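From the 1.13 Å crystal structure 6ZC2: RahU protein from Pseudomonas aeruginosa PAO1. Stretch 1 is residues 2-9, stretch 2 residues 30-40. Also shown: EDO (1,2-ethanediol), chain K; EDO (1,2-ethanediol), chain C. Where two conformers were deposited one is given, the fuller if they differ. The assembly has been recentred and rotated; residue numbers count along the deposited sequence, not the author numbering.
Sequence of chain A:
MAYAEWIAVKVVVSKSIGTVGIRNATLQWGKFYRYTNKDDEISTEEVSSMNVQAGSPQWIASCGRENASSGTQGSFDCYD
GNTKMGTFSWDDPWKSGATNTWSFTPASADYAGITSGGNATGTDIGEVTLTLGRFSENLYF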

ATOM      1  N   ALA A   2       3.181 -14.332  10.199  1.00 15.28           N
ATOM      2  CA  ALA A   2       4.434 -14.043  10.880  1.00 13.55           C
ATOM      3  C   ALA A   2       5.028 -12.752  10.330  1.00 12.04           C
ATOM      4  O   ALA A   2       4.554 -12.217   9.327  1.00 12.40           O
ATOM      5  CB  ALA A   2       5.406 -15.195  10.705  1.00 15.56           C
ATOM      6  N   TYR A   3       6.064 -12.249  11.004  1.00 12.44           N
ATOM      7  CA  TYR A   3       6.763 -11.063  10.527  1.00 12.07           C
ATOM      8  C   TYR A   3       7.393 -11.273   9.148  1.00 12.04           C
ATOM      9  O   TYR A   3       7.603 -10.296   8.420  1.00 12.82           O
ATOM     10  CB  TYR A   3       7.834 -10.661  11.546  1.00 12.05           C
ATOM     11  CG  TYR A   3       7.338  -9.842  12.734  1.00 11.70           C
ATOM     12  CD1 TYR A   3       5.983  -9.560  12.918  1.00 11.91           C
ATOM     13  CD2 TYR A   3       8.242  -9.344  13.669  1.00 11.71           C
ATOM     14  CE1 TYR A   3       5.550  -8.801  14.001  1.00 11.63           C
ATOM     15  CE2 TYR A   3       7.820  -8.578  14.750  1.00 11.49           C
ATOM     16  CZ  TYR A   3       6.471  -8.309  14.909  1.00 11.62           C
ATOM     17  OH  TYR A   3       6.030  -7.549  15.976  1.00 12.48           O
ATOM     18  N   ALA A   4       7.686 -12.522   8.769  1.00 12.78           N
ATOM     19  CA  ALA A   4       8.344 -12.790   7.492  1.00 14.08           C
ATOM     20  C   ALA A   4       7.453 -12.499   6.288  1.00 12.88           C
ATOM     21  O   ALA A   4       7.969 -12.354   5.173  1.00 14.21           O
ATOM     22  CB  ALA A   4       8.854 -14.233   7.444  1.00 15.81           C
ATOM     23  N   GLU A   5       6.137 -12.428   6.475  1.00 11.83           N
ATOM     24  CA  GLU A   5       5.229 -11.997   5.416  1.00 11.65           C
ATOM     25  C   GLU A   5       5.016 -10.496   5.582  1.00 10.44           C
ATOM     26  O   GLU A   5       4.424 -10.060   6.573  1.00 11.54           O
ATOM     27  CB  GLU A   5       3.905 -12.754   5.518  1.00 13.25           C
ATOM     28  CG  GLU A   5       4.026 -14.258   5.248  1.00 15.75           C
ATOM     29  CD  GLU A   5       4.512 -15.048   6.454  1.00 17.88           C
ATOM     30  OE1 GLU A   5       4.049 -14.751   7.576  1.00 19.39           O
ATOM     31  OE2 GLU A   5       5.344 -15.968   6.280  1.00 19.17           O
ATOM     32  N   TRP A   6       5.514  -9.703   4.631  1.00 10.65           N
ATOM     33  CA  TRP A   6       5.420  -8.252   4.745  1.00 10.13           C
ATOM     34  C   TRP A   6       5.428  -7.601   3.367  1.00 10.25           C
ATOM     35  O   TRP A   6       5.947  -8.158   2.390  1.00 10.69           O
ATOM     36  CB  TRP A   6       6.541  -7.668   5.625  1.00 10.80           C
ATOM     37  CG  TRP A   6       7.938  -7.815   5.046  1.00 10.81           C
ATOM     38  CD1 TRP A   6       8.749  -8.916   5.133  1.00 11.32           C
ATOM     39  CD2 TRP A   6       8.683  -6.832   4.304  1.00 10.75           C
ATOM     40  NE1 TRP A   6       9.940  -8.685   4.492  1.00 12.04           N
ATOM     41  CE2 TRP A   6       9.925  -7.418   3.969  1.00 11.37           C
ATOM     42  CE3 TRP A   6       8.421  -5.522   3.886  1.00 10.78           C
ATOM     43  CZ2 TRP A   6      10.905  -6.735   3.247  1.00 12.75           C
ATOM     44  CZ3 TRP A   6       9.396  -4.846   3.160  1.00 11.50           C
ATOM     45  CH2 TRP A   6      10.627  -5.454   2.854  1.00 12.22           C
ATOM     46  N   ILE A   7       4.842  -6.396   3.321  1.00  9.64           N
ATOM     47  CA  ILE A   7       4.864  -5.498   2.173  1.00  9.28           C
ATOM     48  C   ILE A   7       5.160  -4.097   2.698  1.00  9.15           C
ATOM     49  O   ILE A   7       4.767  -3.740   3.812  1.00  9.69           O
ATOM     50  CB  ILE A   7       3.512  -5.526   1.405  1.00  9.81           C
ATOM     51  CG1 ILE A   7       3.581  -4.702   0.106  1.00 10.50           C
ATOM     52  CG2 ILE A   7       2.366  -5.038   2.303  1.00 10.50           C
ATOM     53  CD1 ILE A   7       2.322  -4.771  -0.744  1.00 10.94           C
ATOM     54  N   ALA A   8       5.859  -3.296   1.897  1.00  9.32           N
ATOM     55  CA  ALA A   8       6.035  -1.879   2.194  1.00  9.34           C
ATOM     56  C   ALA A   8       5.820  -1.119   0.895  1.00  8.89           C
ATOM     57  O   ALA A   8       6.528  -1.362  -0.088  1.00 10.09           O
ATOM     58  CB  ALA A   8       7.420  -1.598   2.792  1.00 10.38           C
ATOM     59  N   VAL A   9       4.837  -0.215   0.888  1.00  8.81           N
ATOM     60  CA  VAL A   9       4.431   0.513  -0.311  1.00  8.68           C
ATOM     61  C   VAL A   9       4.957   1.940  -0.224  1.00  8.90           C
ATOM     62  O   VAL A   9       4.565   2.700   0.671  1.00  9.65           O
ATOM     63  CB  VAL A   9       2.905   0.500  -0.484  1.00  9.34           C
ATOM     64  CG1 VAL A   9       2.527   1.135  -1.810  1.00 10.39           C
ATOM     65  CG2 VAL A   9       2.358  -0.926  -0.362  1.00 10.74           C
ATOM     66  N   GLY A  30      -3.135  -9.345   9.469  1.00 12.24           N
ATOM     67  CA  GLY A  30      -1.890  -8.644   9.734  1.00 12.00           C
ATOM     68  C   GLY A  30      -2.081  -7.344  10.492  1.00 11.49           C
ATOM     69  O   GLY A  30      -3.124  -7.076  11.092  1.00 13.57           O
ATOM     70  N   LYS A  31      -1.027  -6.525  10.469  1.00 11.36           N
ATOM     71  CA  LYS A  31      -1.018  -5.225  11.125  0.75 11.10           C
ATOM     72  C   LYS A  31      -0.266  -4.227  10.251  1.00 10.32           C
ATOM     73  O   LYS A  31       0.520  -4.613   9.380  1.00 10.75           O
ATOM     74  CB  LYS A  31      -0.370  -5.303  12.509  0.75 13.15           C
ATOM     75  CG  LYS A  31       1.097  -5.535  12.496  0.75 13.31           C
ATOM     76  CD  LYS A  31       1.538  -5.748  13.921  0.75 14.58           C
ATOM     77  CE  LYS A  31       3.028  -5.806  14.002  0.75 14.79           C
ATOM     78  NZ  LYS A  31       3.538  -5.957  15.402  0.75 10.53           N
ATOM     79  N   PHE A  32      -0.497  -2.938  10.498  1.00  9.96           N
ATOM     80  CA  PHE A  32       0.331  -1.890   9.915  1.00  9.50           C
ATOM     81  C   PHE A  32       1.459  -1.571  10.897  1.00  9.65           C
ATOM     82  O   PHE A  32       1.293  -1.687  12.116  1.00 10.95           O
ATOM     83  CB  PHE A  32      -0.490  -0.620   9.658  1.00  9.98           C
ATOM     84  CG  PHE A  32      -1.448  -0.720   8.498  1.00  9.72           C
ATOM     85  CD1 PHE A  32      -0.980  -0.824   7.193  1.00 10.14           C
ATOM     86  CD2 PHE A  32      -2.823  -0.676   8.712  1.00 11.22           C
ATOM     87  CE1 PHE A  32      -1.871  -0.892   6.124  1.00 10.85           C
ATOM     88  CE2 PHE A  32      -3.717  -0.740   7.643  1.00 11.67           C
ATOM     89  CZ  PHE A  32      -3.241  -0.850   6.351  1.00 11.79           C
ATOM     90  N   TYR A  33       2.614  -1.161  10.363  1.00  9.81           N
ATOM     91  CA  TYR A  33       3.746  -0.812  11.210  1.00 10.53           C
ATOM     92  C   TYR A  33       4.507   0.372  10.627  1.00 10.12           C
ATOM     93  O   TYR A  33       4.424   0.666   9.434  1.00 10.68           O
ATOM     94  CB  TYR A  33       4.669  -2.003  11.453  1.00 10.79           C
ATOM     95  CG  TYR A  33       5.465  -2.521  10.273  1.00  9.86           C
ATOM     96  CD1 TYR A  33       4.926  -3.458   9.399  1.00 10.32           C
ATOM     97  CD2 TYR A  33       6.785  -2.129  10.077  1.00 10.28           C
ATOM     98  CE1 TYR A  33       5.681  -3.980   8.349  1.00  9.97           C
ATOM     99  CE2 TYR A  33       7.551  -2.651   9.037  1.00 10.63           C
ATOM    100  CZ  TYR A  33       6.994  -3.576   8.179  1.00 10.21           C
ATOM    101  OH  TYR A  33       7.739  -4.115   7.150  1.00 10.93           O
ATOM    102  N   ARG A  34       5.274   1.039  11.490  1.00 10.98           N
ATOM    103  CA  ARG A  34       6.075   2.196  11.091  1.00 11.40           C
ATOM    104  C   ARG A  34       7.363   1.683  10.457  1.00 10.93           C
ATOM    105  O   ARG A  34       8.294   1.280  11.161  1.00 11.51           O
ATOM    106  CB  ARG A  34       6.354   3.085  12.300  1.00 13.80           C
ATOM    107  CG  ARG A  34       6.920   4.448  11.947  1.00 15.56           C
ATOM    108  CD  ARG A  34       7.424   5.202  13.180  1.00 17.98           C
ATOM    109  NE  ARG A  34       6.394   5.352  14.206  1.00 20.69           N
ATOM    110  CZ  ARG A  34       5.493   6.331  14.228  1.00 23.26           C
ATOM    111  NH1 ARG A  34       5.488   7.253  13.276  1.00 24.22           N
ATOM    112  NH2 ARG A  34       4.595   6.387  15.202  1.00 24.98           N
ATOM    113  N   TYR A  35       7.409   1.682   9.122  1.00 10.81           N
ATOM    114  CA  TYR A  35       8.547   1.118   8.395  1.00 10.80           C
ATOM    115  C   TYR A  35       9.832   1.762   8.918  1.00 11.17           C
ATOM    116  O   TYR A  35       9.901   2.986   9.036  1.00 12.68           O
ATOM    117  CB  TYR A  35       8.354   1.429   6.901  1.00 10.87           C
ATOM    118  CG  TYR A  35       9.158   0.560   5.949  1.00 10.15           C
ATOM    119  CD1 TYR A  35       9.123  -0.828   6.041  1.00 10.42           C
ATOM    120  CD2 TYR A  35       9.926   1.131   4.934  1.00 11.03           C
ATOM    121  CE1 TYR A  35       9.855  -1.629   5.179  1.00 10.69           C
ATOM    122  CE2 TYR A  35      10.663   0.334   4.057  1.00 11.32           C
ATOM    123  CZ  TYR A  35      10.619  -1.049   4.188  1.00 11.07           C
ATOM    124  OH  TYR A  35      11.340  -1.870   3.344  1.00 12.31           O
ATOM    125  N   THR A  36      10.847   0.961   9.276  1.00 11.12           N
ATOM    126  CA  THR A  36      11.019  -0.461   8.999  1.00 11.72           C
ATOM    127  C   THR A  36      10.840  -1.373  10.230  1.00 10.81           C
ATOM    128  O   THR A  36      11.224  -2.541  10.186  1.00 12.03           O
ATOM    129  CB  THR A  36      12.463  -0.709   8.478  1.00 13.51           C
ATOM    130  OG1 THR A  36      13.405  -0.191   9.427  1.00 15.36           O
ATOM    131  CG2 THR A  36      12.697  -0.026   7.129  1.00 14.83           C
ATOM    132  N   ASN A  37      10.257  -0.852  11.316  1.00 10.26           N
ATOM    133  CA  ASN A  37      10.199  -1.552  12.607  1.00 10.58           C
ATOM    134  C   ASN A  37       8.858  -2.269  12.783  1.00 10.12           C
ATOM    135  O   ASN A  37       7.851  -1.649  13.143  1.00 10.61           O
ATOM    136  CB  ASN A  37      10.440  -0.566  13.744  1.00 11.59           C
ATOM    137  CG  ASN A  37      10.463  -1.242  15.096  1.00 12.11           C
ATOM    138  OD1 ASN A  37      10.385  -2.468  15.191  1.00 12.67           O
ATOM    139  ND2 ASN A  37      10.579  -0.449  16.150  1.00 13.58           N
ATOM    140  N   LYS A  38       8.863  -3.593  12.585  1.00  9.72           N
ATOM    141  CA  LYS A  38       7.633  -4.381  12.667  1.00 10.35           C
ATOM    142  C   LYS A  38       7.015  -4.403  14.066  1.00 10.04           C
ATOM    143  O   LYS A  38       5.822  -4.713  14.190  1.00 11.14           O
ATOM    144  CB  LYS A  38       7.877  -5.800  12.145  1.00 10.81           C
ATOM    145  CG  LYS A  38       8.233  -5.833  10.664  1.00 10.71           C
ATOM    146  CD  LYS A  38       8.633  -7.217  10.170  1.00 11.38           C
ATOM    147  CE  LYS A  38       9.194  -7.134   8.749  1.00 12.34           C
ATOM    148  NZ  LYS A  38       9.777  -8.425   8.293  1.00 12.56           N
ATOM    149  N   ASP A  39       7.780  -4.072  15.116  1.00 10.91           N
ATOM    150  CA  ASP A  39       7.216  -3.982  16.461  1.00 11.22           C
ATOM    151  C   ASP A  39       6.455  -2.683  16.707  1.00 12.10           C
ATOM    152  O   ASP A  39       5.717  -2.596  17.694  1.00 14.79           O
ATOM    153  CB  ASP A  39       8.322  -4.087  17.519  1.00 11.75           C
ATOM    154  CG  ASP A  39       8.813  -5.510  17.743  1.00 11.31           C
ATOM    155  OD1 ASP A  39       8.079  -6.472  17.434  1.00 12.46           O
ATOM    156  OD2 ASP A  39       9.944  -5.657  18.254  1.00 12.50           O
ATOM    157  N   ASP A  40       6.625  -1.670  15.854  1.00 11.81           N
ATOM    158  CA  ASP A  40       6.012  -0.358  16.070  1.00 12.30           C
ATOM    159  C   ASP A  40       4.690  -0.308  15.307  1.00 11.70           C
ATOM    160  O   ASP A  40       4.603   0.182  14.181  1.00 11.59           O
ATOM    161  CB  ASP A  40       6.972   0.736  15.619  1.00 14.10           C
ATOM    162  CG  ASP A  40       6.528   2.129  16.035  1.00 16.48           C
ATOM    163  OD1 ASP A  40       5.462   2.268  16.669  1.00 18.66           O
ATOM    164  OD2 ASP A  40       7.266   3.089  15.733  1.00 17.59           O
TER
HETATM  165  C1  EDO K 210      12.403  -4.891   6.631  0.80 30.24           C
HETATM  166  O1  EDO K 210      13.117  -3.719   7.044  0.80 32.94           O
HETATM  167  C2  EDO K 210      10.895  -4.667   6.688  0.80 32.23           C
HETATM  168  O2  EDO K 210      10.508  -3.982   7.887  0.80 11.45           O
HETATM  169  C1  EDO C 202       2.414   4.273   8.270  0.80 13.70           C
HETATM  170  O1  EDO C 202       3.524   4.369   9.174  0.80 13.46           O
HETATM  171  C2  EDO C 202       1.978   2.819   8.188  0.80 12.83           C
HETATM  172  O2  EDO C 202       3.020   2.027   7.615  0.80 10.87           O

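Stretch 1 opens with a type I beta turn from Ala 2 to Glu 5, closed by a long backbone hydrogen bond from Glu 5 N to Ala 2 O (3.3 Å), and enters a strand at Trp 6. Stretch 2 runs as a strand from Lys 31, passes a cis peptide bond before Thr 36, and makes a second type I turn from Asn 37 to Asp 40, where Asp 40 N donates to Asn 37 O (3.0 Å). The nearest CA atoms across the contact lie 7.1 Å apart for Tyr 3 CA and Lys 38 CA, and 7.3 Å for Ala 8 CA and Tyr 35 CA. No backbone-to-backbone hydrogen bond joins the stretches, so side chains bridge the gap.

Lys 38 is the most versatile of these. Its extended chain beyond chi1 (chi2 to chi4 all t) carries NZ to Tyr 3 O, a 2.9 Å hydrogen bond. The same NZ lies 3.8 Å from the centroid of the Trp 6 five-membered ring, 31° off the normal, which places the charge over the face as a cation-pi contact. Nearer the backbone, Lys 38 CB sits 3.8 Å from the Tyr 3 ring centroid and only 11° off its normal, a well-centred CH-pi contact.

At its edge, the Tyr 3 ring is fixed by its hydroxyl. Tyr 3 OH donates to Asp 39 OD1 (2.7 Å) and accepts from Lys 31 NZ (3.0 Å), linking an acid and a base through one phenol oxygen.

Farther along, the contact becomes apolar. Ala 8 CB points toward stretch 2 and lies 3.6 Å from the Tyr 35 ring centroid, 20° off the normal, while Trp 6 CZ3 approaches Tyr 35 CE1 at 3.8 Å. A 1,2-ethanediol (chain K) places its C2 over a face of Trp 6, and its O2 hydrogen-bonds Tyr 33 OH at 2.9 Å.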